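Local coordinates for protein putative DD-carboxypeptidase TP_0574 (Treponema pallidum, PDB 1O75) that acts as a zinc-stimulated, penicillin-binding carboxypeptidase on synthetic depsipeptides and may reduce peptidoglycan cross-linking, at residues Glu207-Tyr221 / Gly321-Pro333. The protein carries 2 engineered substitutions. Sequence-based numbering, arbitrary orientation.
Sequences ESPHDLVVDTVGTGY and GYRDVVADVRFLP
The rings of His210 and Tyr322 lie flat against each other, centroids 3.9 Å apart and planes at 9°. In the imidazole plane, His210 NE2 donates to Gly321 O (2.8 Å). Asp211 OD1 accepts from Arg323 N (3.1 Å); OD2 accepts from Ser208 N, across a type I turn closed by Asp211 N to Ser208 O. In the Arg323 conformer described, one of two, the bent chain puts Asp211 CB and carboxylate over one guanidinium face (planes 75° apart), with OD2 salt-bridged to NH1, and Glu207 over the other.

Strands 212-214 and 325-331 run parallel, but their axes approach only to 6.5 Å and waters bridge Leu212 to Arg323 O and Asp324 O. Val214 CG2 sits in the notch between Val325 CG1 (3.8 Å) and Ala327 CB (3.9 Å), while Val217 CG2 meets the same Ala327 methyl. Further along, Thr219 CG2 touches the edge of the xenon-contacting Phe331 ring (CD1, 3.9 Å). Leu332 N donates almost straight to Tyr221 OH (2.8 Å, 174°).

Ser87 of the second subunit packs on Thr219, Tyr221 and Leu332. Outermost within the chain, these strands pair in their own four-stranded antiparallel sheets with 229-237 and 311-319, consistent with an E-set sandwich; helix 245-252 packs on Leu212, Tyr322 and Val325.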
loop_
_atom_site.group_PDB
_atom_site.type_symbol
_atom_site.label_atom_id
_atom_site.label_comp_id
_atom_site.label_asym_id
_atom_site.label_seq_id
_atom_site.Cartn_x
_atom_site.Cartn_y
_atom_site.Cartn_z
ATOM N N GLU B 207 -26.701 -18.748 2.002
ATOM C CA GLU B 207 -26.142 -17.461 2.391
ATOM C C GLU B 207 -25.837 -17.379 3.876
ATOM O O GLU B 207 -26.599 -17.877 4.716
ATOM C CB GLU B 207 -27.093 -16.334 2.002
ATOM C CG GLU B 207 -27.384 -16.272 0.515
ATOM C CD GLU B 207 -28.287 -15.110 0.157
ATOM O OE1 GLU B 207 -28.731 -14.418 1.096
ATOM O OE2 GLU B 207 -28.553 -14.884 -1.050
ATOM N N SER B 208 -24.707 -16.750 4.190
ATOM C CA SER B 208 -24.251 -16.568 5.563
ATOM C C SER B 208 -23.931 -15.097 5.796
ATOM O O SER B 208 -23.584 -14.375 4.862
ATOM C CB SER B 208 -22.989 -17.380 5.818
ATOM O OG SER B 208 -23.200 -18.734 5.501
ATOM N N PRO B 209 -24.052 -14.634 7.049
ATOM C CA PRO B 209 -23.769 -13.237 7.400
ATOM C C PRO B 209 -22.341 -12.799 7.035
ATOM O O PRO B 209 -22.118 -11.646 6.683
ATOM C CB PRO B 209 -24.001 -13.208 8.909
ATOM C CG PRO B 209 -25.070 -14.266 9.101
ATOM C CD PRO B 209 -24.562 -15.378 8.216
ATOM N N HIS B 210 -21.384 -13.718 7.108
ATOM C CA HIS B 210 -19.993 -13.373 6.806
ATOM C C HIS B 210 -19.635 -13.372 5.313
ATOM O O HIS B 210 -18.495 -13.070 4.955
ATOM C CB HIS B 210 -19.029 -14.315 7.557
ATOM C CG HIS B 210 -18.885 -15.677 6.944
ATOM N ND1 HIS B 210 -18.031 -16.631 7.455
ATOM C CD2 HIS B 210 -19.500 -16.255 5.885
ATOM C CE1 HIS B 210 -18.130 -17.739 6.742
ATOM N NE2 HIS B 210 -19.015 -17.538 5.784
ATOM N N ASP B 211 -20.598 -13.708 4.450
ATOM C CA ASP B 211 -20.335 -13.743 3.009
ATOM C C ASP B 211 -19.807 -12.420 2.465
ATOM O O ASP B 211 -20.247 -11.344 2.872
ATOM C CB ASP B 211 -21.604 -14.109 2.215
ATOM C CG ASP B 211 -21.955 -15.587 2.302
ATOM O OD1 ASP B 211 -21.050 -16.432 2.474
ATOM O OD2 ASP B 211 -23.147 -15.905 2.172
ATOM N N LEU B 212 -18.870 -12.520 1.530
ATOM C CA LEU B 212 -18.285 -11.360 0.870
ATOM C C LEU B 212 -18.815 -11.219 -0.550
ATOM O O LEU B 212 -19.208 -12.201 -1.178
ATOM C CB LEU B 212 -16.765 -11.505 0.759
ATOM C CG LEU B 212 -15.916 -11.801 1.994
ATOM C CD1 LEU B 212 -14.498 -11.361 1.731
ATOM C CD2 LEU B 212 -16.477 -11.100 3.182
ATOM N N VAL B 213 -18.797 -9.988 -1.048
ATOM C CA VAL B 213 -19.201 -9.666 -2.401
ATOM C C VAL B 213 -18.165 -8.665 -2.917
ATOM O O VAL B 213 -17.329 -8.151 -2.145
ATOM C CB VAL B 213 -20.611 -9.015 -2.456
ATOM C CG1 VAL B 213 -21.659 -10.027 -2.013
ATOM C CG2 VAL B 213 -20.658 -7.765 -1.586
ATOM N N VAL B 214 -18.224 -8.378 -4.209
ATOM C CA VAL B 214 -17.299 -7.445 -4.822
ATOM C C VAL B 214 -17.600 -6.016 -4.388
ATOM O O VAL B 214 -18.755 -5.607 -4.364
ATOM C CB VAL B 214 -17.414 -7.491 -6.375
ATOM C CG1 VAL B 214 -16.571 -6.362 -6.994
ATOM C CG2 VAL B 214 -16.977 -8.854 -6.889
ATOM N N ASP B 215 -16.567 -5.251 -4.042
ATOM C CA ASP B 215 -16.776 -3.845 -3.694
ATOM C C ASP B 215 -16.476 -3.123 -5.016
ATOM O O ASP B 215 -17.343 -2.469 -5.599
ATOM C CB ASP B 215 -15.811 -3.426 -2.578
ATOM C CG ASP B 215 -15.978 -1.968 -2.168
ATOM O OD1 ASP B 215 -16.801 -1.259 -2.780
ATOM O OD2 ASP B 215 -15.280 -1.537 -1.226
ATOM N N THR B 216 -15.248 -3.269 -5.498
ATOM C CA THR B 216 -14.830 -2.692 -6.783
ATOM C C THR B 216 -13.776 -3.612 -7.388
ATOM O O THR B 216 -13.202 -4.464 -6.685
ATOM C CB THR B 216 -14.171 -1.307 -6.649
ATOM O OG1 THR B 216 -12.999 -1.416 -5.829
ATOM C CG2 THR B 216 -15.142 -0.292 -6.054
ATOM N N VAL B 217 -13.518 -3.442 -8.684
ATOM C CA VAL B 217 -12.520 -4.245 -9.384
ATOM C C VAL B 217 -11.612 -3.325 -10.169
ATOM O O VAL B 217 -12.101 -2.508 -10.953
ATOM C CB VAL B 217 -13.143 -5.194 -10.416
ATOM C CG1 VAL B 217 -12.034 -5.969 -11.120
ATOM C CG2 VAL B 217 -14.124 -6.136 -9.754
ATOM N N GLY B 218 -10.306 -3.470 -9.962
ATOM C CA GLY B 218 -9.328 -2.666 -10.687
ATOM C C GLY B 218 -8.615 -3.540 -11.719
ATOM O O GLY B 218 -8.554 -4.758 -11.558
ATOM N N THR B 219 -8.071 -2.927 -12.768
ATOM C CA THR B 219 -7.384 -3.666 -13.815
ATOM C C THR B 219 -6.008 -3.049 -14.066
ATOM O O THR B 219 -5.865 -1.825 -14.059
ATOM C CB THR B 219 -8.224 -3.644 -15.113
ATOM O OG1 THR B 219 -9.418 -4.399 -14.899
ATOM C CG2 THR B 219 -7.471 -4.273 -16.271
ATOM N N GLY B 220 -5.000 -3.897 -14.273
ATOM C CA GLY B 220 -3.653 -3.402 -14.522
ATOM C C GLY B 220 -2.971 -4.210 -15.611
ATOM O O GLY B 220 -3.398 -5.330 -15.896
ATOM N N TYR B 221 -1.926 -3.665 -16.232
ATOM C CA TYR B 221 -1.223 -4.394 -17.285
ATOM C C TYR B 221 0.292 -4.566 -17.039
ATOM O O TYR B 221 0.936 -5.384 -17.686
ATOM C CB TYR B 221 -1.478 -3.723 -18.644
ATOM C CG TYR B 221 -2.932 -3.738 -19.038
ATOM C CD1 TYR B 221 -3.797 -2.709 -18.644
ATOM C CD2 TYR B 221 -3.470 -4.826 -19.725
ATOM C CE1 TYR B 221 -5.172 -2.775 -18.922
ATOM C CE2 TYR B 221 -4.831 -4.902 -20.009
ATOM C CZ TYR B 221 -5.679 -3.882 -19.604
ATOM O OH TYR B 221 -7.035 -3.987 -19.864
ATOM N N GLY B 321 -16.479 -22.333 3.146
ATOM C CA GLY B 321 -17.480 -21.724 3.999
ATOM C C GLY B 321 -18.063 -20.421 3.524
ATOM O O GLY B 321 -18.911 -19.842 4.212
ATOM N N TYR B 322 -17.611 -19.947 2.364
ATOM C CA TYR B 322 -18.105 -18.699 1.817
ATOM C C TYR B 322 -18.797 -18.883 0.472
ATOM O O TYR B 322 -18.457 -19.775 -0.310
ATOM C CB TYR B 322 -16.959 -17.698 1.594
ATOM C CG TYR B 322 -16.350 -17.139 2.859
ATOM C CD1 TYR B 322 -15.370 -17.843 3.552
ATOM C CD2 TYR B 322 -16.767 -15.907 3.365
ATOM C CE1 TYR B 322 -14.802 -17.327 4.742
ATOM C CE2 TYR B 322 -16.209 -15.376 4.554
ATOM C CZ TYR B 322 -15.229 -16.098 5.227
ATOM O OH TYR B 322 -14.669 -15.591 6.380
ATOM N N ARG B 323 -19.762 -18.018 0.204
ATOM C CA ARG B 323 -20.475 -18.043 -1.059
ATOM C C ARG B 323 -19.428 -17.655 -2.119
ATOM O O ARG B 323 -18.501 -16.892 -1.826
ATOM C CB ARG B 323 -21.611 -17.017 -1.005
ATOM C CG ARG B 323 -22.624 -17.101 -2.142
ATOM C CD ARG B 323 -23.934 -16.403 -1.763
ATOM N NE ARG B 323 -23.804 -14.948 -1.684
ATOM C CZ ARG B 323 -24.161 -14.216 -0.632
ATOM N NH1 ARG B 323 -24.666 -14.798 0.443
ATOM N NH2 ARG B 323 -24.027 -12.897 -0.661
ATOM N N ASP B 324 -19.543 -18.197 -3.330
ATOM C CA ASP B 324 -18.587 -17.851 -4.394
ATOM C C ASP B 324 -18.657 -16.337 -4.650
ATOM O O ASP B 324 -19.709 -15.722 -4.522
ATOM C CB ASP B 324 -18.904 -18.591 -5.704
ATOM C CG ASP B 324 -18.508 -20.075 -5.678
ATOM O OD1 ASP B 324 -18.000 -20.574 -4.648
ATOM O OD2 ASP B 324 -18.701 -20.756 -6.707
ATOM N N VAL B 325 -17.532 -15.724 -4.985
ATOM C CA VAL B 325 -17.534 -14.302 -5.295
ATOM C C VAL B 325 -17.243 -14.224 -6.777
ATOM O O VAL B 325 -16.174 -14.641 -7.214
ATOM C CB VAL B 325 -16.434 -13.566 -4.537
ATOM C CG1 VAL B 325 -16.384 -12.103 -4.998
ATOM C CG2 VAL B 325 -16.702 -13.680 -3.028
ATOM N N VAL B 326 -18.176 -13.682 -7.550
ATOM C CA VAL B 326 -17.999 -13.617 -8.994
ATOM C C VAL B 326 -17.719 -12.198 -9.431
ATOM O O VAL B 326 -18.443 -11.279 -9.061
ATOM C CB VAL B 326 -19.270 -14.143 -9.747
ATOM C CG1 VAL B 326 -19.050 -14.108 -11.254
ATOM C CG2 VAL B 326 -19.586 -15.579 -9.311
ATOM N N ALA B 327 -16.690 -12.024 -10.248
ATOM C CA ALA B 327 -16.331 -10.697 -10.739
ATOM C C ALA B 327 -16.101 -10.714 -12.241
ATOM O O ALA B 327 -15.404 -11.587 -12.751
ATOM C CB ALA B 327 -15.061 -10.200 -10.029
ATOM N N ASP B 328 -16.683 -9.747 -12.941
ATOM C CA ASP B 328 -16.500 -9.644 -14.379
ATOM C C ASP B 328 -15.501 -8.518 -14.681
ATOM O O ASP B 328 -15.597 -7.417 -14.121
ATOM C CB ASP B 328 -17.834 -9.351 -15.073
ATOM C CG ASP B 328 -18.795 -10.556 -15.042
ATOM O OD1 ASP B 328 -18.348 -11.663 -14.688
ATOM O OD2 ASP B 328 -19.987 -10.392 -15.385
ATOM N N VAL B 329 -14.551 -8.791 -15.566
ATOM C CA VAL B 329 -13.550 -7.795 -15.914
ATOM C C VAL B 329 -13.188 -7.917 -17.382
ATOM O O VAL B 329 -13.334 -8.977 -17.982
ATOM C CB VAL B 329 -12.264 -7.980 -15.047
ATOM C CG1 VAL B 329 -11.592 -9.328 -15.353
ATOM C CG2 VAL B 329 -11.294 -6.874 -15.353
ATOM N N ARG B 330 -12.711 -6.833 -17.968
ATOM C CA ARG B 330 -12.317 -6.871 -19.373
ATOM C C ARG B 330 -10.838 -6.512 -19.516
ATOM O O ARG B 330 -10.380 -5.536 -18.924
ATOM C CB ARG B 330 -13.154 -5.883 -20.198
ATOM C CG ARG B 330 -12.808 -5.930 -21.704
ATOM C CD ARG B 330 -13.386 -4.736 -22.460
ATOM N NE ARG B 330 -12.848 -4.687 -23.818
ATOM C CZ ARG B 330 -13.041 -3.667 -24.649
ATOM N NH1 ARG B 330 -13.751 -2.619 -24.254
ATOM N NH2 ARG B 330 -12.542 -3.706 -25.873
ATOM N N PHE B 331 -10.093 -7.314 -20.267
ATOM C CA PHE B 331 -8.685 -7.010 -20.498
ATOM C C PHE B 331 -8.577 -6.533 -21.957
ATOM O O PHE B 331 -8.954 -7.237 -22.882
ATOM C CB PHE B 331 -7.802 -8.236 -20.255
ATOM C CG PHE B 331 -7.848 -8.755 -18.832
ATOM C CD1 PHE B 331 -7.873 -7.871 -17.755
ATOM C CD2 PHE B 331 -7.800 -10.136 -18.577
ATOM C CE1 PHE B 331 -7.848 -8.345 -16.429
ATOM C CE2 PHE B 331 -7.771 -10.631 -17.262
ATOM C CZ PHE B 331 -7.796 -9.728 -16.183
ATOM N N LEU B 332 -8.069 -5.320 -22.132
ATOM C CA LEU B 332 -7.933 -4.695 -23.441
ATOM C C LEU B 332 -6.871 -5.303 -24.338
ATOM O O LEU B 332 -5.928 -5.934 -23.863
ATOM C CB LEU B 332 -7.646 -3.199 -23.262
ATOM C CG LEU B 332 -8.817 -2.454 -22.614
ATOM C CD1 LEU B 332 -8.367 -1.090 -22.136
ATOM C CD2 LEU B 332 -9.975 -2.339 -23.629
ATOM N N PRO B 333 -7.024 -5.115 -25.662
ATOM C CA PRO B 333 -6.093 -5.624 -26.670
ATOM C C PRO B 333 -4.764 -4.908 -26.511
ATOM O O PRO B 333 -4.700 -3.807 -25.957
ATOM C CB PRO B 333 -6.752 -5.240 -27.995
ATOM C CG PRO B 333 -8.194 -5.117 -27.653
ATOM C CD PRO B 333 -8.179 -4.469 -26.301
HETATM O O HOH W 1 -18.804 -14.864 -0.065
HETATM O O HOH W 2 -20.543 -13.468 -3.163
HETATM O O HOH W 3 -10.922 -3.444 -17.640
HETATM O O HOH W 4 -8.755 -2.451 -18.738
#